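Local coordinates for Lin2634 protein (Listeria innocua, PDB 3MZO) that binds calcium ions and, as an HD-domain protein of the YfbR-like family, is probably a phosphohydrolase, perhaps acting on deoxynucleotides, at residues H34-G46 / G131-L143. Residues are numbered along the deposited sequence; the frame is centred on the assembly and turned at random.
Sequences HSYKVTSIAQFFG and GKILAISDKVDLL. With CA (calcium ion), chain K.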
loop_
_atom_site.group_PDB
_atom_site.type_symbol
_atom_site.label_atom_id
_atom_site.label_comp_id
_atom_site.label_asym_id
_atom_site.label_seq_id
_atom_site.Cartn_x
_atom_site.Cartn_y
_atom_site.Cartn_z
ATOM N N HIS B 34 18.240 0.411 -2.688
ATOM C CA HIS B 34 19.213 0.100 -3.696
ATOM C C HIS B 34 20.591 0.660 -3.340
ATOM O O HIS B 34 21.575 -0.024 -3.499
ATOM C CB HIS B 34 18.709 0.605 -5.046
ATOM C CG HIS B 34 19.739 0.631 -6.114
ATOM N ND1 HIS B 34 20.195 -0.517 -6.733
ATOM C CD2 HIS B 34 20.388 1.665 -6.698
ATOM C CE1 HIS B 34 21.090 -0.180 -7.653
ATOM N NE2 HIS B 34 21.213 1.134 -7.658
ATOM N N SER B 35 20.644 1.899 -2.858
ATOM C CA SER B 35 21.912 2.529 -2.516
ATOM C C SER B 35 22.610 1.791 -1.369
ATOM O O SER B 35 23.817 1.555 -1.410
ATOM C CB SER B 35 21.704 4.009 -2.205
ATOM O OG SER B 35 21.079 4.648 -3.285
ATOM N N TYR B 36 21.830 1.405 -0.367
ATOM C CA TYR B 36 22.304 0.567 0.724
ATOM C C TYR B 36 22.929 -0.729 0.231
ATOM O O TYR B 36 24.059 -1.085 0.629
ATOM C CB TYR B 36 21.188 0.299 1.753
ATOM C CG TYR B 36 21.563 -0.812 2.698
ATOM C CD1 TYR B 36 22.550 -0.620 3.671
ATOM C CD2 TYR B 36 20.995 -2.072 2.583
ATOM C CE1 TYR B 36 22.950 -1.667 4.538
ATOM C CE2 TYR B 36 21.388 -3.128 3.434
ATOM C CZ TYR B 36 22.366 -2.914 4.416
ATOM O OH TYR B 36 22.762 -3.944 5.270
ATOM N N LYS B 37 22.247 -1.414 -0.670
ATOM C CA LYS B 37 22.738 -2.684 -1.165
ATOM C C LYS B 37 23.976 -2.523 -2.068
ATOM O O LYS B 37 24.965 -3.254 -1.909
ATOM C CB LYS B 37 21.588 -3.459 -1.865
ATOM C CG LYS B 37 20.454 -3.891 -0.911
ATOM C CD LYS B 37 19.308 -4.723 -1.638
ATOM C CE LYS B 37 18.593 -3.933 -2.681
ATOM N NZ LYS B 37 17.385 -4.675 -3.249
ATOM N N VAL B 38 23.970 -1.523 -2.953
ATOM C CA VAL B 38 25.130 -1.285 -3.798
ATOM C C VAL B 38 26.357 -0.936 -2.960
ATOM O O VAL B 38 27.475 -1.387 -3.281
ATOM C CB VAL B 38 24.846 -0.240 -4.874
ATOM C CG1 VAL B 38 26.104 0.223 -5.639
ATOM C CG2 VAL B 38 23.798 -0.814 -5.894
ATOM N N THR B 39 26.168 -0.136 -1.909
ATOM C CA THR B 39 27.295 0.242 -1.025
ATOM C C THR B 39 27.824 -1.010 -0.284
ATOM O O THR B 39 29.034 -1.242 -0.241
ATOM C CB THR B 39 26.925 1.393 -0.092
ATOM O OG1 THR B 39 26.389 2.466 -0.877
ATOM C CG2 THR B 39 28.155 1.924 0.652
ATOM N N SER B 40 26.932 -1.862 0.206
ATOM C CA SER B 40 27.345 -3.149 0.790
ATOM C C SER B 40 28.079 -4.081 -0.158
ATOM O O SER B 40 29.120 -4.673 0.213
ATOM C CB SER B 40 26.159 -3.833 1.424
ATOM O OG SER B 40 25.570 -2.984 2.406
ATOM N N ILE B 41 27.557 -4.198 -1.387
ATOM C CA ILE B 41 28.210 -4.956 -2.453
ATOM C C ILE B 41 29.602 -4.384 -2.752
ATOM O O ILE B 41 30.578 -5.127 -2.797
ATOM C CB ILE B 41 27.306 -5.021 -3.750
ATOM C CG1 ILE B 41 26.053 -5.887 -3.489
ATOM C CG2 ILE B 41 28.086 -5.559 -4.959
ATOM C CD1 ILE B 41 24.865 -5.593 -4.456
ATOM N N ALA B 42 29.706 -3.068 -2.891
ATOM C CA ALA B 42 30.976 -2.419 -3.208
ATOM C C ALA B 42 32.024 -2.668 -2.119
ATOM O O ALA B 42 33.207 -2.930 -2.413
ATOM C CB ALA B 42 30.776 -0.900 -3.439
ATOM N N GLN B 43 31.571 -2.591 -0.873
ATOM C CA GLN B 43 32.384 -2.881 0.312
ATOM C C GLN B 43 32.946 -4.279 0.229
ATOM O O GLN B 43 34.096 -4.507 0.596
ATOM C CB GLN B 43 31.509 -2.737 1.565
ATOM C CG GLN B 43 32.082 -3.237 2.913
ATOM C CD GLN B 43 31.168 -2.889 4.060
ATOM O OE1 GLN B 43 31.289 -1.824 4.681
ATOM N NE2 GLN B 43 30.225 -3.764 4.330
ATOM N N PHE B 44 32.126 -5.236 -0.205
ATOM C CA PHE B 44 32.621 -6.577 -0.348
ATOM C C PHE B 44 33.684 -6.650 -1.441
ATOM O O PHE B 44 34.741 -7.253 -1.248
ATOM C CB PHE B 44 31.527 -7.594 -0.637
ATOM C CG PHE B 44 32.081 -8.918 -1.033
ATOM C CD1 PHE B 44 32.620 -9.751 -0.089
ATOM C CD2 PHE B 44 32.139 -9.294 -2.377
ATOM C CE1 PHE B 44 33.208 -10.975 -0.464
ATOM C CE2 PHE B 44 32.694 -10.506 -2.749
ATOM C CZ PHE B 44 33.228 -11.350 -1.777
ATOM N N PHE B 45 33.428 -6.044 -2.599
ATOM C CA PHE B 45 34.437 -6.075 -3.648
ATOM C C PHE B 45 35.727 -5.355 -3.240
ATOM O O PHE B 45 36.831 -5.759 -3.652
ATOM C CB PHE B 45 33.883 -5.577 -5.006
ATOM C CG PHE B 45 32.885 -6.530 -5.638
ATOM C CD1 PHE B 45 33.151 -7.895 -5.735
ATOM C CD2 PHE B 45 31.668 -6.057 -6.130
ATOM C CE1 PHE B 45 32.220 -8.768 -6.291
ATOM C CE2 PHE B 45 30.745 -6.932 -6.707
ATOM C CZ PHE B 45 31.016 -8.272 -6.772
ATOM N N GLY B 46 35.601 -4.300 -2.459
ATOM C CA GLY B 46 36.743 -3.640 -1.855
ATOM C C GLY B 46 37.649 -4.624 -1.089
ATOM O O GLY B 46 38.879 -4.569 -1.208
ATOM N N GLY B 131 35.768 3.485 -9.079
ATOM C CA GLY B 131 34.708 3.753 -10.047
ATOM C C GLY B 131 34.240 2.501 -10.762
ATOM O O GLY B 131 33.039 2.335 -11.052
ATOM N N LYS B 132 35.188 1.622 -11.071
ATOM C CA LYS B 132 34.835 0.339 -11.653
ATOM C C LYS B 132 34.124 -0.536 -10.623
ATOM O O LYS B 132 33.204 -1.294 -10.979
ATOM C CB LYS B 132 36.050 -0.367 -12.214
ATOM C CG LYS B 132 36.696 0.375 -13.343
ATOM C CD LYS B 132 37.969 -0.349 -13.802
ATOM C CE LYS B 132 38.505 0.314 -15.020
ATOM N NZ LYS B 132 39.749 -0.335 -15.550
ATOM N N ILE B 133 34.522 -0.429 -9.357
ATOM C CA ILE B 133 33.811 -1.164 -8.316
ATOM C C ILE B 133 32.370 -0.694 -8.277
ATOM O O ILE B 133 31.462 -1.509 -8.091
ATOM C CB ILE B 133 34.497 -1.068 -6.936
ATOM C CG1 ILE B 133 35.760 -1.946 -6.919
ATOM C CG2 ILE B 133 33.566 -1.482 -5.781
ATOM C CD1 ILE B 133 36.627 -1.709 -5.725
ATOM N N LEU B 134 32.142 0.604 -8.445
ATOM C CA LEU B 134 30.757 1.116 -8.486
ATOM C C LEU B 134 30.023 0.552 -9.691
ATOM O O LEU B 134 28.863 0.154 -9.568
ATOM C CB LEU B 134 30.711 2.645 -8.537
ATOM C CG LEU B 134 29.315 3.280 -8.736
ATOM C CD1 LEU B 134 28.256 2.832 -7.724
ATOM C CD2 LEU B 134 29.426 4.813 -8.774
ATOM N N ALA B 135 30.691 0.522 -10.854
ATOM C CA ALA B 135 30.058 0.006 -12.067
ATOM C C ALA B 135 29.590 -1.435 -11.867
ATOM O O ALA B 135 28.437 -1.755 -12.182
ATOM C CB ALA B 135 30.992 0.136 -13.361
ATOM N N ILE B 136 30.444 -2.297 -11.329
ATOM C CA ILE B 136 30.072 -3.695 -11.235
ATOM C C ILE B 136 29.048 -3.901 -10.130
ATOM O O ILE B 136 28.183 -4.771 -10.260
ATOM C CB ILE B 136 31.259 -4.665 -11.088
ATOM C CG1 ILE B 136 32.045 -4.416 -9.798
ATOM C CG2 ILE B 136 32.212 -4.573 -12.319
ATOM C CD1 ILE B 136 33.223 -5.409 -9.585
ATOM N N SER B 137 29.139 -3.104 -9.054
ATOM C CA SER B 137 28.259 -3.268 -7.888
ATOM C C SER B 137 26.791 -2.936 -8.175
ATOM O O SER B 137 25.870 -3.616 -7.710
ATOM C CB SER B 137 28.796 -2.410 -6.716
ATOM O OG SER B 137 30.043 -2.928 -6.251
ATOM N N ASP B 138 26.595 -1.856 -8.933
ATOM C CA ASP B 138 25.297 -1.447 -9.447
ATOM C C ASP B 138 24.691 -2.559 -10.344
ATOM O O ASP B 138 23.522 -2.930 -10.195
ATOM C CB ASP B 138 25.501 -0.137 -10.218
ATOM C CG ASP B 138 24.204 0.568 -10.561
ATOM O OD1 ASP B 138 23.157 0.267 -9.952
ATOM O OD2 ASP B 138 24.243 1.455 -11.446
ATOM N N LYS B 139 25.491 -3.110 -11.257
ATOM C CA LYS B 139 25.017 -4.205 -12.098
ATOM C C LYS B 139 24.745 -5.477 -11.312
ATOM O O LYS B 139 23.830 -6.209 -11.626
ATOM C CB LYS B 139 25.975 -4.499 -13.261
ATOM C CG LYS B 139 26.123 -3.375 -14.271
ATOM C CD LYS B 139 24.805 -2.921 -14.881
ATOM C CE LYS B 139 25.033 -1.746 -15.844
ATOM N NZ LYS B 139 23.821 -1.490 -16.601
ATOM N N VAL B 140 25.533 -5.744 -10.284
ATOM C CA VAL B 140 25.253 -6.905 -9.433
ATOM C C VAL B 140 23.890 -6.737 -8.767
ATOM O O VAL B 140 23.148 -7.722 -8.670
ATOM C CB VAL B 140 26.352 -7.198 -8.399
ATOM C CG1 VAL B 140 25.843 -8.165 -7.346
ATOM C CG2 VAL B 140 27.606 -7.739 -9.104
ATOM N N ASP B 141 23.546 -5.538 -8.301
ATOM C CA ASP B 141 22.247 -5.373 -7.622
ATOM C C ASP B 141 21.111 -5.551 -8.640
ATOM O O ASP B 141 20.105 -6.178 -8.348
ATOM C CB ASP B 141 22.095 -4.042 -6.891
ATOM C CG ASP B 141 20.787 -3.966 -6.082
ATOM O OD1 ASP B 141 20.500 -4.890 -5.304
ATOM O OD2 ASP B 141 20.008 -3.005 -6.251
ATOM N N LEU B 142 21.302 -5.004 -9.831
ATOM C CA LEU B 142 20.339 -5.143 -10.918
ATOM C C LEU B 142 20.165 -6.621 -11.282
ATOM O O LEU B 142 19.066 -7.096 -11.558
ATOM C CB LEU B 142 20.842 -4.341 -12.099
ATOM C CG LEU B 142 19.896 -3.922 -13.207
ATOM C CD1 LEU B 142 18.737 -3.052 -12.707
ATOM C CD2 LEU B 142 20.718 -3.201 -14.271
ATOM N N LEU B 143 21.267 -7.355 -11.280
ATOM C CA LEU B 143 21.244 -8.781 -11.546
ATOM C C LEU B 143 20.456 -9.538 -10.464
ATOM O O LEU B 143 19.657 -10.422 -10.776
ATOM C CB LEU B 143 22.687 -9.321 -11.643
ATOM C CG LEU B 143 22.884 -10.745 -12.160
ATOM C CD1 LEU B 143 22.994 -10.764 -13.691
ATOM C CD2 LEU B 143 24.132 -11.371 -11.537
HETATM CA CA CA K . 22.018 2.598 -9.855
HETATM O O HOH W 1 17.444 -2.836 -5.417
HETATM O O HOH W 2 18.617 -6.903 -4.701
HETATM O O HOH W 3 22.809 4.546 -11.443
#
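H34 and D138 bring two helices of the HD domain together on one calcium ion: H34 NE2 binds it at 2.8 Å and D138 OD1 at 2.6 Å. H68 and D69 complete the protein share of this H...HD...D site, and K125 salt-bridges D138 OD2. From the second shell, D141 OD2 accepts from H34 ND1 over a short 2.5 Å, N-H...O angle 159°. This oxygen lies in the imidazole plane, whereas ND1 meets its anti side, tilted out of the carboxylate plane. Held at both nitrogens, the ring is restrained about CB-CG, with NE2 facing the metal. K37 NZ pairs chiefly with E15 of the second subunit; its salt bridge to D141 OD1 is long, supplemented by two bridging waters.

The helices interlock knobs-into-holes, the segment axes approaching to 8.6 Å with N-to-C directions 125° apart. V38 enters among L134, S137, D138 and D141; F45 fills the hole formed by I133, I136, S137 and V140. I136 CD1 makes a CH-pi contact over one F45 face, offset toward the rim, 4.1 Å from the centroid. At the closest backbone approach, S137 OG, beside its own backbone N (chi1 -67°), donates back to I133 O and lies 3.2 Å from A42 CA.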